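Long-range contact in type IV secretion system protein VirB11 (Brucella suis, PDB 2GZA), which hydrolyses ATP as a hexameric ATPase of the type IV secretion system: residues V179-T184 against C284-C289. Residues are numbered along the deposited sequence; the frame is centred on the assembly and turned at random.
Sequences VVAGET and CHAGSC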
# COMPACT_ATOMS: atom_id res chain seq x y z
N VAL C 179 -22.85 0.12 -23.50
CA VAL C 179 -22.65 1.44 -22.91
C VAL C 179 -22.73 2.51 -24.00
O VAL C 179 -21.94 2.51 -24.94
CB VAL C 179 -21.27 1.56 -22.17
CG1 VAL C 179 -21.07 2.98 -21.63
CG2 VAL C 179 -21.15 0.54 -21.06
N VAL C 180 -23.69 3.41 -23.87
CA VAL C 180 -23.80 4.54 -24.79
C VAL C 180 -22.94 5.70 -24.28
O VAL C 180 -23.18 6.23 -23.20
CB VAL C 180 -25.27 4.97 -24.98
CG1 VAL C 180 -25.36 6.19 -25.88
CG2 VAL C 180 -26.09 3.82 -25.54
N ALA C 181 -21.92 6.06 -25.05
CA ALA C 181 -20.99 7.10 -24.62
C ALA C 181 -21.11 8.36 -25.45
O ALA C 181 -21.60 8.33 -26.58
CB ALA C 181 -19.57 6.58 -24.63
N GLY C 182 -20.66 9.47 -24.89
CA GLY C 182 -20.68 10.74 -25.59
C GLY C 182 -20.49 11.90 -24.64
O GLY C 182 -20.58 11.72 -23.43
N GLU C 183 -20.22 13.09 -25.16
CA GLU C 183 -20.20 14.25 -24.28
C GLU C 183 -21.62 14.61 -23.87
O GLU C 183 -22.59 14.11 -24.44
CB GLU C 183 -19.46 15.45 -24.88
CG GLU C 183 -20.30 16.36 -25.76
CD GLU C 183 -19.50 17.53 -26.33
OE1 GLU C 183 -18.35 17.75 -25.88
OE2 GLU C 183 -20.02 18.22 -27.23
N THR C 184 -21.75 15.47 -22.86
CA THR C 184 -23.08 15.87 -22.42
C THR C 184 -23.82 16.63 -23.52
O THR C 184 -23.25 17.50 -24.20
CB THR C 184 -23.07 16.72 -21.14
OG1 THR C 184 -22.14 16.17 -20.21
CG2 THR C 184 -24.46 16.75 -20.49
N CYS C 284 -22.67 6.84 -20.32
CA CYS C 284 -21.54 7.41 -19.61
C CYS C 284 -21.01 8.60 -20.41
O CYS C 284 -20.78 8.49 -21.61
CB CYS C 284 -20.46 6.33 -19.45
SG CYS C 284 -18.96 6.81 -18.58
N HIS C 285 -20.84 9.74 -19.75
CA HIS C 285 -20.15 10.89 -20.35
C HIS C 285 -18.69 10.53 -20.60
O HIS C 285 -17.97 10.23 -19.65
CB HIS C 285 -20.20 12.12 -19.44
CG HIS C 285 -21.58 12.55 -19.08
ND1 HIS C 285 -22.33 13.38 -19.89
CD2 HIS C 285 -22.34 12.27 -18.00
CE1 HIS C 285 -23.50 13.58 -19.32
NE2 HIS C 285 -23.54 12.93 -18.18
N ALA C 286 -18.28 10.56 -21.86
CA ALA C 286 -16.89 10.29 -22.24
C ALA C 286 -16.59 10.87 -23.61
O ALA C 286 -17.49 11.00 -24.44
CB ALA C 286 -16.59 8.80 -22.20
N GLY C 287 -15.33 11.21 -23.85
CA GLY C 287 -14.91 11.83 -25.10
C GLY C 287 -14.54 10.85 -26.19
O GLY C 287 -14.18 11.27 -27.29
N SER C 288 -14.60 9.55 -25.89
CA SER C 288 -14.35 8.50 -26.87
C SER C 288 -14.63 7.15 -26.22
O SER C 288 -14.96 7.08 -25.04
CB SER C 288 -12.91 8.55 -27.39
OG SER C 288 -11.99 8.28 -26.36
N CYS C 289 -14.52 6.08 -27.00
CA CYS C 289 -14.70 4.75 -26.49
C CYS C 289 -13.64 4.43 -25.46
O CYS C 289 -13.96 3.89 -24.40
CB CYS C 289 -14.71 3.74 -27.63
SG CYS C 289 -16.16 3.96 -28.67
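Strands 178-182 and 281-285 run parallel as neighbours, paired through Val180, Gly182 and Cys284, and Ala286, just past the second strand, extends the pairing. Cys284 N donates to Val180 O at 3.0 Å. Gly182 N returns a weak bond to Cys284 O, and Ala286 N reaches Gly182 O at 3.0 Å. This last donor sits well above the carbonyl plane, 58° out of it. Two CA-H...O contacts fill in the pairing: Ala181 CA lies 3.3 Å from Cys284 O, and His285 CA lies 3.2 Å from Gly182 O. Gly182 O therefore meets both an amide and a CA-H group.

The side chains of Val179, Ala181, Cys284 and Ala286 pack against helix 289-300, at Thr292 and Leu296. In Val179, chi1 177° sets CG1 beside the carbonyl carbon, where it meets Cys284 CB at 4.0 Å. Ala181 CB comes within 4.4 Å of Ala286 CB. Past the end of strand 178-182, Thr184 crosses the imidazole of His285, the last residue of its strand, obliquely, with OG1 and CG2 both near the ring. Thr184 N lies at the ring edge, in its plane. Ser288 OG caps the start of helix 289-300 through Leu291 N.

Gly182, Glu183 and Thr184 begin the predicted ATP-binding Walker A P-loop, and a sulfate ion lies about 4 Å from the Thr184 side chain. The backbone bonds thus tie the strand leading into this loop to strand 281-285, and the His285 side chain comes up beside the start of the probable nucleotide pocket.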